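Local coordinates for protein putative dehydrogenase (Pseudomonas fluorescens, PDB 6UUG) that oxidises methanesulfinate as the monooxygenase component MsuC of a two-component flavin-dependent system in bacterial sulfur assimilation, at residues T76-L81 against P127-T132; T115-L118 against Q124-P127; Q273-E278 against A298-F303; H283-S286 against E292-Y295. One frame throughout, in Å; residues are numbered along the deposited sequence.

Interaction 1 of 4, residues T76-L81 against P127-T132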
loop_
_atom_site.group_PDB
_atom_site.type_symbol
_atom_site.label_atom_id
_atom_site.label_comp_id
_atom_site.label_asym_id
_atom_site.label_seq_id
_atom_site.Cartn_x
_atom_site.Cartn_y
_atom_site.Cartn_z
ATOM N N THR A 76 -32.804 -20.782 -26.090
ATOM C CA THR A 76 -33.879 -21.757 -25.923
ATOM C C THR A 76 -34.287 -22.369 -27.256
ATOM O O THR A 76 -34.764 -23.509 -27.291
ATOM C CB THR A 76 -35.097 -21.120 -25.236
ATOM O OG1 THR A 76 -35.573 -20.013 -26.005
ATOM C CG2 THR A 76 -34.736 -20.644 -23.826
ATOM N N ARG A 77 -34.090 -21.649 -28.361
ATOM C CA ARG A 77 -34.460 -22.208 -29.659
ATOM C C ARG A 77 -33.605 -23.400 -30.066
ATOM O O ARG A 77 -33.957 -24.088 -31.030
ATOM C CB ARG A 77 -34.387 -21.143 -30.741
ATOM C CG ARG A 77 -33.023 -20.578 -30.968
ATOM C CD ARG A 77 -33.071 -19.612 -32.129
ATOM N NE ARG A 77 -33.339 -20.319 -33.373
ATOM C CZ ARG A 77 -33.257 -19.767 -34.578
ATOM N NH1 ARG A 77 -32.917 -18.492 -34.700
ATOM N NH2 ARG A 77 -33.515 -20.492 -35.659
ATOM N N TYR A 78 -32.496 -23.660 -29.377
ATOM C CA TYR A 78 -31.705 -24.858 -29.628
ATOM C C TYR A 78 -31.792 -25.852 -28.484
ATOM O O TYR A 78 -31.044 -26.835 -28.466
ATOM C CB TYR A 78 -30.245 -24.480 -29.907
ATOM C CG TYR A 78 -30.104 -23.417 -30.968
ATOM C CD1 TYR A 78 -30.379 -23.697 -32.304
ATOM C CD2 TYR A 78 -29.735 -22.115 -30.635
ATOM C CE1 TYR A 78 -30.257 -22.718 -33.270
ATOM C CE2 TYR A 78 -29.612 -21.139 -31.591
ATOM C CZ TYR A 78 -29.883 -21.441 -32.908
ATOM O OH TYR A 78 -29.755 -20.466 -33.862
ATOM N N GLY A 79 -32.678 -25.620 -27.525
ATOM C CA GLY A 79 -32.848 -26.520 -26.409
ATOM C C GLY A 79 -32.171 -26.086 -25.128
ATOM O O GLY A 79 -32.245 -26.818 -24.135
ATOM N N GLY A 80 -31.531 -24.917 -25.112
ATOM C CA GLY A 80 -30.822 -24.435 -23.946
ATOM C C GLY A 80 -31.698 -23.578 -23.051
ATOM O O GLY A 80 -32.915 -23.484 -23.226
ATOM N N LEU A 81 -31.052 -22.925 -22.077
ATOM C CA LEU A 81 -31.775 -22.122 -21.093
ATOM C C LEU A 81 -31.852 -20.642 -21.463
ATOM O O LEU A 81 -32.650 -19.913 -20.868
ATOM C CB LEU A 81 -31.139 -22.286 -19.701
ATOM C CG LEU A 81 -31.128 -23.706 -19.114
ATOM C CD1 LEU A 81 -30.425 -23.763 -17.761
ATOM C CD2 LEU A 81 -32.556 -24.240 -18.987
ATOM N N PRO A 127 -26.042 -27.153 -34.897
ATOM C CA PRO A 127 -26.080 -28.560 -34.458
ATOM C C PRO A 127 -25.278 -28.816 -33.193
ATOM O O PRO A 127 -25.701 -29.607 -32.341
ATOM C CB PRO A 127 -25.493 -29.321 -35.656
ATOM C CG PRO A 127 -25.677 -28.424 -36.814
ATOM C CD PRO A 127 -25.541 -27.031 -36.280
ATOM N N TRP A 128 -24.118 -28.177 -33.046
ATOM C CA TRP A 128 -23.337 -28.371 -31.826
ATOM C C TRP A 128 -24.109 -27.907 -30.596
ATOM O O TRP A 128 -24.068 -28.569 -29.551
ATOM C CB TRP A 128 -21.996 -27.646 -31.937
ATOM C CG TRP A 128 -20.984 -28.412 -32.744
ATOM C CD1 TRP A 128 -20.873 -29.774 -32.841
ATOM C CD2 TRP A 128 -19.944 -27.865 -33.561
ATOM N NE1 TRP A 128 -19.822 -30.104 -33.668
ATOM C CE2 TRP A 128 -19.243 -28.948 -34.127
ATOM C CE3 TRP A 128 -19.542 -26.560 -33.874
ATOM C CZ2 TRP A 128 -18.166 -28.767 -34.990
ATOM C CZ3 TRP A 128 -18.474 -26.381 -34.725
ATOM C CH2 TRP A 128 -17.793 -27.480 -35.275
ATOM N N PHE A 129 -24.811 -26.772 -30.702
ATOM C CA PHE A 129 -25.640 -26.287 -29.596
ATOM C C PHE A 129 -26.779 -27.256 -29.296
ATOM O O PHE A 129 -27.052 -27.578 -28.134
ATOM C CB PHE A 129 -26.211 -24.906 -29.921
ATOM C CG PHE A 129 -25.287 -23.754 -29.609
ATOM C CD1 PHE A 129 -23.930 -23.958 -29.437
ATOM C CD2 PHE A 129 -25.791 -22.466 -29.479
ATOM C CE1 PHE A 129 -23.078 -22.883 -29.142
ATOM C CE2 PHE A 129 -24.962 -21.389 -29.187
ATOM C CZ PHE A 129 -23.596 -21.601 -29.011
ATOM N N GLU A 130 -27.477 -27.710 -30.337
ATOM C CA GLU A 130 -28.583 -28.639 -30.133
ATOM C C GLU A 130 -28.115 -29.929 -29.467
ATOM O O GLU A 130 -28.746 -30.410 -28.519
ATOM C CB GLU A 130 -29.269 -28.928 -31.470
ATOM C CG GLU A 130 -29.874 -27.699 -32.111
ATOM C CD GLU A 130 -30.403 -27.967 -33.514
ATOM O OE1 GLU A 130 -29.921 -28.925 -34.158
ATOM O OE2 GLU A 130 -31.300 -27.223 -33.968
ATOM N N GLN A 131 -27.006 -30.504 -29.939
ATOM C CA GLN A 131 -26.545 -31.758 -29.342
ATOM C C GLN A 131 -26.045 -31.556 -27.918
ATOM O O GLN A 131 -26.231 -32.425 -27.057
ATOM C CB GLN A 131 -25.456 -32.387 -30.202
ATOM C CG GLN A 131 -25.914 -32.764 -31.599
ATOM C CD GLN A 131 -24.771 -33.277 -32.449
ATOM O OE1 GLN A 131 -24.600 -34.485 -32.617
ATOM N NE2 GLN A 131 -23.966 -32.357 -32.976
ATOM N N THR A 132 -25.397 -30.419 -27.650
ATOM C CA THR A 132 -24.915 -30.148 -26.300
ATOM C C THR A 132 -26.069 -30.041 -25.313
ATOM O O THR A 132 -25.992 -30.564 -24.195
ATOM C CB THR A 132 -24.081 -28.857 -26.301
ATOM O OG1 THR A 132 -22.918 -29.047 -27.117
ATOM C CG2 THR A 132 -23.657 -28.480 -24.894
HETATM O O HOH W 1 -31.640 -29.848 -28.179
#
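Tyr78 O is met by a bridging water and by the C-H of Glu130 CA. The water donates to it at 3.1 Å and also to Glu130 O, joining two backbone carbonyls, while Glu130 CA points its C-H at Tyr78 O over 3.5 Å and nearly straight, 167° at the hydrogen. The rest is mostly carbon packing, with one carboxylate oxygen at the ring edge. Tyr78 CB sits against both Glu130 CG, at 3.9 Å, and Phe129 CB, at 4.1 Å, and Tyr78 CD2 lies at the rim of the Phe129 ring. Tyr78 CG stands anti to the carbonyl carbon (chi1 -51°), which lays the ring against Phe129 and the Glu130 chain. The carboxylate of Glu130 comes to the edge of the tyrosine ring through OE2, the two planes 55° apart. Over one face of that ring lies Arg77 CG, 3.5 Å above the plane and offset toward the rim. A tyrosine suits this partly exposed place because its hydroxyl reaches Gln126, one turn before Glu130 on helix 122-135, in a hydrogen bond. The backbone then turns sharply: Gly79 N closes the 3-10 turn on Thr76 O at 3.0 Å, and at its positive phi a CB would be jammed against the preceding carbonyl oxygen. Here the loop between helices 58-67 and 85-96 packs on helix 122-135 within the helical N-terminal domain of the acyl-CoA dehydrogenase family.

Interaction 2 of 4, residues T115-L118 against Q124-P127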
loop_
_atom_site.group_PDB
_atom_site.type_symbol
_atom_site.label_atom_id
_atom_site.label_comp_id
_atom_site.label_asym_id
_atom_site.label_seq_id
_atom_site.Cartn_x
_atom_site.Cartn_y
_atom_site.Cartn_z
ATOM N N THR A 115 -16.955 -19.900 -28.435
ATOM C CA THR A 115 -15.940 -19.969 -29.482
ATOM C C THR A 115 -16.526 -20.482 -30.796
ATOM O O THR A 115 -16.297 -19.891 -31.856
ATOM C CB THR A 115 -14.788 -20.866 -29.024
ATOM O OG1 THR A 115 -14.218 -20.337 -27.817
ATOM C CG2 THR A 115 -13.703 -20.915 -30.082
ATOM N N VAL A 116 -17.263 -21.599 -30.758
ATOM C CA VAL A 116 -17.871 -22.078 -31.999
ATOM C C VAL A 116 -18.941 -21.098 -32.472
ATOM O O VAL A 116 -19.093 -20.857 -33.680
ATOM C CB VAL A 116 -18.418 -23.520 -31.849
ATOM C CG1 VAL A 116 -17.304 -24.493 -31.535
ATOM C CG2 VAL A 116 -19.521 -23.626 -30.817
ATOM N N ARG A 117 -19.662 -20.476 -31.534
ATOM C CA ARG A 117 -20.713 -19.535 -31.915
ATOM C C ARG A 117 -20.140 -18.338 -32.660
ATOM O O ARG A 117 -20.719 -17.877 -33.650
ATOM C CB ARG A 117 -21.474 -19.070 -30.669
ATOM C CG ARG A 117 -22.423 -17.878 -30.904
ATOM C CD ARG A 117 -23.594 -18.282 -31.788
ATOM N NE ARG A 117 -24.479 -17.158 -32.109
ATOM C CZ ARG A 117 -24.283 -16.288 -33.100
ATOM N NH1 ARG A 117 -23.219 -16.374 -33.891
ATOM N NH2 ARG A 117 -25.161 -15.316 -33.305
ATOM N N LEU A 118 -18.994 -17.828 -32.207
ATOM C CA LEU A 118 -18.433 -16.610 -32.775
ATOM C C LEU A 118 -17.542 -16.849 -33.985
ATOM O O LEU A 118 -17.415 -15.948 -34.831
ATOM C CB LEU A 118 -17.638 -15.862 -31.700
ATOM C CG LEU A 118 -18.444 -15.256 -30.551
ATOM C CD1 LEU A 118 -17.497 -14.740 -29.461
ATOM C CD2 LEU A 118 -19.330 -14.128 -31.053
ATOM N N GLN A 124 -22.587 -25.101 -38.584
ATOM C CA GLN A 124 -21.684 -25.785 -37.671
ATOM C C GLN A 124 -22.130 -25.650 -36.219
ATOM O O GLN A 124 -22.317 -26.657 -35.531
ATOM C CB GLN A 124 -20.264 -25.238 -37.840
ATOM C CG GLN A 124 -19.711 -25.420 -39.229
ATOM C CD GLN A 124 -18.395 -24.708 -39.411
ATOM O OE1 GLN A 124 -18.355 -23.539 -39.790
ATOM N NE2 GLN A 124 -17.307 -25.411 -39.134
ATOM N N TRP A 125 -22.324 -24.420 -35.737
ATOM C CA TRP A 125 -22.550 -24.267 -34.304
ATOM C C TRP A 125 -23.990 -24.566 -33.893
ATOM O O TRP A 125 -24.217 -25.001 -32.759
ATOM C CB TRP A 125 -22.115 -22.872 -33.831
ATOM C CG TRP A 125 -22.811 -21.675 -34.442
ATOM C CD1 TRP A 125 -22.331 -20.870 -35.428
ATOM C CD2 TRP A 125 -24.075 -21.119 -34.052
ATOM N NE1 TRP A 125 -23.220 -19.854 -35.689
ATOM C CE2 TRP A 125 -24.302 -19.990 -34.864
ATOM C CE3 TRP A 125 -25.037 -21.468 -33.098
ATOM C CZ2 TRP A 125 -25.454 -19.208 -34.758
ATOM C CZ3 TRP A 125 -26.178 -20.691 -32.989
ATOM C CH2 TRP A 125 -26.376 -19.572 -33.814
ATOM N N GLN A 126 -24.970 -24.396 -34.790
ATOM C CA GLN A 126 -26.343 -24.721 -34.403
ATOM C C GLN A 126 -26.507 -26.200 -34.075
ATOM O O GLN A 126 -27.053 -26.510 -33.001
ATOM C CB GLN A 126 -27.330 -24.246 -35.481
ATOM C CG GLN A 126 -27.450 -22.727 -35.590
ATOM C CD GLN A 126 -28.512 -22.277 -36.579
ATOM O OE1 GLN A 126 -29.151 -21.238 -36.395
ATOM N NE2 GLN A 126 -28.703 -23.054 -37.638
ATOM N N PRO A 127 -26.042 -27.153 -34.897
ATOM C CA PRO A 127 -26.080 -28.560 -34.458
ATOM C C PRO A 127 -25.278 -28.816 -33.193
ATOM O O PRO A 127 -25.701 -29.607 -32.341
ATOM C CB PRO A 127 -25.493 -29.321 -35.656
ATOM C CG PRO A 127 -25.677 -28.424 -36.814
ATOM C CD PRO A 127 -25.541 -27.031 -36.280
#
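Arg117 lays its guanidinium flat on the indole of Trp125, planes 4° apart and centres 4.2 Å apart, a parallel cation-pi stack between consecutive helices of the acyl-CoA dehydrogenase N-terminal domain. Arg117 CD lies 3.4 Å from the centroid of the six-membered ring and almost on its normal, a CH-pi contact, and Arg117 NE follows at 3.5 Å from Trp125 CZ2. The arginine reaches this position because its chain bends at chi2 (68°), running beside the indole and pointing the same way. An indole suits the place, since it is broad enough to take methylene and guanidinium together. Near the rim of its opposite face rests Gln126 CG, 3.5 Å above the plane, so the ring is touched on both faces. With an alanine in place of Trp125 the guanidinium would probably lose its flat support and be free to turn, with a gap opened between the helices. In the next shell Phe129 meets the indole with its ring at about 60° and also touches Arg117, while Trp325 of helix 294-327 packs on the arginine too. Gln124 ties the start of its helix to the carbonyls of Ser231 and Leu233. At the root of the indole, Trp125 CB touches Val116 O at 3.6 Å and Val116 CG2 at 4.0 Å.

Interaction 3 of 4, residues Q273-E278 against A298-F303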
loop_
_atom_site.group_PDB
_atom_site.type_symbol
_atom_site.label_atom_id
_atom_site.label_comp_id
_atom_site.label_asym_id
_atom_site.label_seq_id
_atom_site.Cartn_x
_atom_site.Cartn_y
_atom_site.Cartn_z
ATOM N N GLN A 273 -17.388 -16.366 9.222
ATOM C CA GLN A 273 -17.881 -17.446 10.070
ATOM C C GLN A 273 -16.847 -17.807 11.121
ATOM O O GLN A 273 -17.187 -18.017 12.290
ATOM C CB GLN A 273 -18.246 -18.669 9.219
ATOM C CG GLN A 273 -19.408 -18.448 8.264
ATOM C CD GLN A 273 -20.691 -18.095 8.988
ATOM O OE1 GLN A 273 -20.958 -18.606 10.078
ATOM N NE2 GLN A 273 -21.490 -17.209 8.394
ATOM N N TYR A 274 -15.565 -17.830 10.737
ATOM C CA TYR A 274 -14.525 -18.222 11.681
ATOM C C TYR A 274 -14.333 -17.161 12.758
ATOM O O TYR A 274 -14.239 -17.490 13.946
ATOM C CB TYR A 274 -13.219 -18.499 10.931
ATOM C CG TYR A 274 -12.240 -19.303 11.748
ATOM C CD1 TYR A 274 -11.399 -18.679 12.663
ATOM C CD2 TYR A 274 -12.168 -20.686 11.625
ATOM C CE1 TYR A 274 -10.506 -19.405 13.430
ATOM C CE2 TYR A 274 -11.267 -21.425 12.390
ATOM C CZ TYR A 274 -10.441 -20.774 13.290
ATOM O OH TYR A 274 -9.548 -21.483 14.066
ATOM N N THR A 275 -14.294 -15.878 12.363
ATOM C CA THR A 275 -14.160 -14.788 13.322
ATOM C C THR A 275 -15.255 -14.842 14.377
ATOM O O THR A 275 -14.987 -14.658 15.573
ATOM C CB THR A 275 -14.189 -13.437 12.593
ATOM O OG1 THR A 275 -13.043 -13.362 11.726
ATOM C CG2 THR A 275 -14.134 -12.276 13.593
ATOM N N LEU A 276 -16.491 -15.103 13.949
ATOM C CA LEU A 276 -17.637 -15.094 14.847
ATOM C C LEU A 276 -17.780 -16.378 15.659
ATOM O O LEU A 276 -18.456 -16.360 16.692
ATOM C CB LEU A 276 -18.916 -14.855 14.047
ATOM C CG LEU A 276 -18.980 -13.511 13.316
ATOM C CD1 LEU A 276 -20.225 -13.422 12.439
ATOM C CD2 LEU A 276 -18.928 -12.372 14.331
ATOM N N SER A 277 -17.165 -17.477 15.227
ATOM C CA SER A 277 -17.383 -18.795 15.818
ATOM C C SER A 277 -16.211 -19.310 16.636
ATOM O O SER A 277 -16.427 -19.965 17.660
ATOM C CB SER A 277 -17.698 -19.825 14.723
ATOM O OG SER A 277 -18.821 -19.431 13.946
ATOM N N GLU A 278 -14.974 -19.042 16.208
ATOM C CA GLU A 278 -13.814 -19.750 16.746
ATOM C C GLU A 278 -12.705 -18.830 17.253
ATOM O O GLU A 278 -11.942 -19.214 18.148
ATOM C CB GLU A 278 -13.240 -20.687 15.676
ATOM C CG GLU A 278 -14.240 -21.680 15.102
ATOM C CD GLU A 278 -14.585 -22.799 16.076
ATOM O OE1 GLU A 278 -13.764 -23.074 16.979
ATOM O OE2 GLU A 278 -15.679 -23.395 15.939
ATOM N N ALA A 298 -11.962 -2.673 11.804
ATOM C CA ALA A 298 -11.385 -1.862 10.733
ATOM C C ALA A 298 -10.945 -2.738 9.563
ATOM O O ALA A 298 -11.149 -2.367 8.396
ATOM C CB ALA A 298 -10.230 -1.023 11.273
ATOM N N HIS A 299 -10.368 -3.912 9.849
ATOM C CA HIS A 299 -10.053 -4.869 8.785
ATOM C C HIS A 299 -11.290 -5.231 7.985
ATOM O O HIS A 299 -11.258 -5.251 6.754
ATOM C CB HIS A 299 -9.455 -6.156 9.343
ATOM C CG HIS A 299 -8.006 -6.053 9.682
ATOM N ND1 HIS A 299 -7.049 -5.726 8.747
ATOM C CD2 HIS A 299 -7.351 -6.241 10.850
ATOM C CE1 HIS A 299 -5.859 -5.724 9.326
ATOM N NE2 HIS A 299 -6.013 -6.039 10.599
ATOM N N TYR A 300 -12.387 -5.573 8.672
ATOM C CA TYR A 300 -13.602 -5.933 7.945
ATOM C C TYR A 300 -14.153 -4.765 7.139
ATOM O O TYR A 300 -14.698 -4.981 6.048
ATOM C CB TYR A 300 -14.653 -6.492 8.913
ATOM C CG TYR A 300 -14.474 -7.986 9.086
ATOM C CD1 TYR A 300 -14.962 -8.865 8.135
ATOM C CD2 TYR A 300 -13.756 -8.512 10.172
ATOM C CE1 TYR A 300 -14.776 -10.225 8.248
ATOM C CE2 TYR A 300 -13.579 -9.894 10.305
ATOM C CZ TYR A 300 -14.088 -10.735 9.343
ATOM O OH TYR A 300 -13.910 -12.101 9.444
ATOM N N GLY A 301 -14.016 -3.532 7.645
ATOM C CA GLY A 301 -14.421 -2.371 6.864
ATOM C C GLY A 301 -13.590 -2.199 5.606
ATOM O O GLY A 301 -14.112 -1.850 4.551
ATOM N N GLU A 302 -12.289 -2.450 5.700
ATOM C CA GLU A 302 -11.456 -2.429 4.496
ATOM C C GLU A 302 -11.824 -3.553 3.531
ATOM O O GLU A 302 -11.874 -3.326 2.315
ATOM C CB GLU A 302 -9.975 -2.476 4.893
ATOM C CG GLU A 302 -9.555 -1.176 5.586
ATOM C CD GLU A 302 -8.092 -1.101 5.935
ATOM O OE1 GLU A 302 -7.492 -2.142 6.251
ATOM O OE2 GLU A 302 -7.554 0.017 5.930
ATOM N N PHE A 303 -12.109 -4.759 4.036
ATOM C CA PHE A 303 -12.585 -5.814 3.141
ATOM C C PHE A 303 -13.859 -5.377 2.425
ATOM O O PHE A 303 -14.033 -5.631 1.224
ATOM C CB PHE A 303 -12.863 -7.101 3.911
ATOM C CG PHE A 303 -11.660 -7.667 4.629
ATOM C CD1 PHE A 303 -10.371 -7.343 4.232
ATOM C CD2 PHE A 303 -11.835 -8.498 5.716
ATOM C CE1 PHE A 303 -9.263 -7.857 4.913
ATOM C CE2 PHE A 303 -10.743 -9.023 6.398
ATOM C CZ PHE A 303 -9.452 -8.692 6.001
#
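Tyr300 OH donates to Thr275 OG1 over 2.7 Å, and between 273-278 and 298-303 this bond is the main link. The two side chains come from opposite directions, and Thr275 OG1 lies at the edge of the phenol ring, in its plane. Around the bond the fit is close: Tyr300 OH is 3.4 Å from Thr275 CB, and Thr275 CG2 lies 4.1 Å from Tyr300 CE2. Thr275 holds OG1 beside its backbone N (chi1 -64°) and CG2 beside its carbonyl carbon, offering the phenol a polar and an apolar branch together. Even at their nearest the backbones of the two segments are 10.4 Å apart, Thr275 CA to Tyr300 CA, a span that a tyrosine can bridge. Val364 of helix 362-365 and Ala271 of helix 247-277 pack on Tyr300, and Leu404 and Gly400 of the second subunit cover Thr275 and Tyr300 in turn. The exposed side is the C-terminal end of helix 247-277, where Ser277 OG turns back to Gln273 O at 2.7 Å and Glu278 CB rests over the Tyr274 ring. A phenylalanine in place of Tyr300 would probably leave Thr275 OG1 without its donor and break the polar link between the segments. Thr275 OG1 also bonds to Val364 O and Ala271 O. Because it accepts from the phenol, its single proton is left for the carbonyl of Val364 or of Ala271, or is shared between them, consistent with a buried hydroxyl that has both a donor and acceptors within the helical C-terminal domain of the acyl-CoA dehydrogenase fold.

Interaction 4 of 4, residues H283-S286 against E292-Y295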
loop_
_atom_site.group_PDB
_atom_site.type_symbol
_atom_site.label_atom_id
_atom_site.label_comp_id
_atom_site.label_asym_id
_atom_site.label_seq_id
_atom_site.Cartn_x
_atom_site.Cartn_y
_atom_site.Cartn_z
ATOM N N HIS A 283 -5.245 -11.283 24.273
ATOM C CA HIS A 283 -5.288 -10.974 25.698
ATOM C C HIS A 283 -4.975 -9.508 26.005
ATOM O O HIS A 283 -5.266 -9.054 27.118
ATOM C CB HIS A 283 -4.346 -11.914 26.469
ATOM C CG HIS A 283 -2.888 -11.612 26.297
ATOM N ND1 HIS A 283 -2.269 -10.544 26.914
ATOM C CD2 HIS A 283 -1.919 -12.257 25.606
ATOM C CE1 HIS A 283 -0.987 -10.534 26.597
ATOM N NE2 HIS A 283 -0.748 -11.564 25.804
ATOM N N LYS A 284 -4.421 -8.751 25.059
ATOM C CA LYS A 284 -4.198 -7.319 25.241
ATOM C C LYS A 284 -5.352 -6.467 24.725
ATOM O O LYS A 284 -5.296 -5.238 24.838
ATOM C CB LYS A 284 -2.901 -6.888 24.548
ATOM N N SER A 285 -6.383 -7.088 24.162
ATOM C CA SER A 285 -7.510 -6.339 23.626
ATOM C C SER A 285 -8.277 -5.650 24.748
ATOM O O SER A 285 -8.289 -6.105 25.897
ATOM C CB SER A 285 -8.441 -7.266 22.844
ATOM O OG SER A 285 -9.565 -6.559 22.346
ATOM N N SER A 286 -8.915 -4.530 24.404
ATOM C CA SER A 286 -9.739 -3.789 25.353
ATOM C C SER A 286 -11.140 -4.371 25.490
ATOM O O SER A 286 -11.847 -4.031 26.447
ATOM C CB SER A 286 -9.837 -2.320 24.929
ATOM O OG SER A 286 -10.440 -2.197 23.647
ATOM N N GLU A 292 -16.132 -7.032 18.541
ATOM C CA GLU A 292 -16.090 -5.630 18.920
ATOM C C GLU A 292 -14.681 -5.050 18.916
ATOM O O GLU A 292 -14.510 -3.875 19.246
ATOM C CB GLU A 292 -16.734 -5.446 20.301
ATOM C CG GLU A 292 -18.237 -5.663 20.273
ATOM C CD GLU A 292 -18.855 -5.737 21.656
ATOM O OE1 GLU A 292 -18.108 -5.931 22.639
ATOM O OE2 GLU A 292 -20.093 -5.603 21.757
ATOM N N ASP A 293 -13.672 -5.839 18.550
ATOM C CA ASP A 293 -12.292 -5.366 18.594
ATOM C C ASP A 293 -12.081 -4.308 17.515
ATOM O O ASP A 293 -12.477 -4.522 16.364
ATOM C CB ASP A 293 -11.336 -6.547 18.407
ATOM C CG ASP A 293 -9.882 -6.137 18.443
ATOM O OD1 ASP A 293 -9.395 -5.589 17.439
ATOM O OD2 ASP A 293 -9.217 -6.340 19.485
ATOM N N PRO A 294 -11.499 -3.152 17.845
ATOM C CA PRO A 294 -11.468 -2.050 16.866
ATOM C C PRO A 294 -10.586 -2.356 15.668
ATOM O O PRO A 294 -10.854 -1.879 14.557
ATOM C CB PRO A 294 -10.926 -0.868 17.681
ATOM C CG PRO A 294 -10.107 -1.515 18.767
ATOM C CD PRO A 294 -10.844 -2.784 19.116
ATOM N N TYR A 295 -9.535 -3.149 15.858
ATOM C CA TYR A 295 -8.699 -3.491 14.711
ATOM C C TYR A 295 -9.367 -4.534 13.835
ATOM O O TYR A 295 -9.292 -4.447 12.605
ATOM C CB TYR A 295 -7.338 -3.986 15.184
ATOM C CG TYR A 295 -6.546 -2.964 15.965
ATOM C CD1 TYR A 295 -6.334 -1.679 15.475
ATOM C CD2 TYR A 295 -5.979 -3.301 17.184
ATOM C CE1 TYR A 295 -5.584 -0.748 16.192
ATOM C CE2 TYR A 295 -5.245 -2.387 17.899
ATOM C CZ TYR A 295 -5.045 -1.120 17.409
ATOM O OH TYR A 295 -4.298 -0.223 18.134
#
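Among the hydrogen bonds, the one joining the two segments runs from Ser285 OG to Asp293 OD2 at 2.9 Å. It meets the carboxylate oxygen on the anti side, 18° out of the carboxylate plane. Both side chains stand extended from their backbones: Ser285 OG is anti to its own N (chi1 178°), as Asp293 CG is to its own, and in these settings they span the 7.0 Å between the CA atoms of Ser285 and Asp293. Ser285 OG also accepts from Val287 N two residues on, an ST turn that fixes the hydroxyl, so a small polar residue suits the loop. The other carboxylate oxygen makes the N-cap of helix 294-327: Asp293 OD1 takes a weak, bent bond from Tyr295 N (2.9 Å, 127° at the hydrogen) and an ordinary hydrogen bond from Val296 N. Pro294 follows at the first helical position, where its lack of an N-H costs nothing. The helix start, with the N-H groups that Asp293 OD1 caps, would be expected to favour the charged form of this buried aspartate. Between chains, Tyr394 of the fourth subunit is the strongest polar partner of Asp293 OD2 through its OH and meets the Tyr295 ring edge-to-face, while Pro294 packs on Pro294 of the third subunit.

The four contacts fall into two pairs on opposite sides of the chain's centre. Interactions 1 and 2 have centres 10 Å apart, share Pro127 and use successive turns of helix 122-135; they touch where Tyr78 OH meets Gln126 OE1 at 2.7 Å, a probable hydrogen bond, and where Phe129 CZ meets Arg117 CB at 3.7 Å, so loop 76-81 and helix 100-119 both pack on helix 122-135. Interactions 3 and 4 have centres 13 Å apart and both use helix 294-327, with interaction 4 nested inside the loop that interaction 3 closes; both are lined by neighbouring subunits, whereas no other chain of the assembly touches interactions 1 and 2. Interactions 1 and 4 lie 57 Å apart, centre to centre.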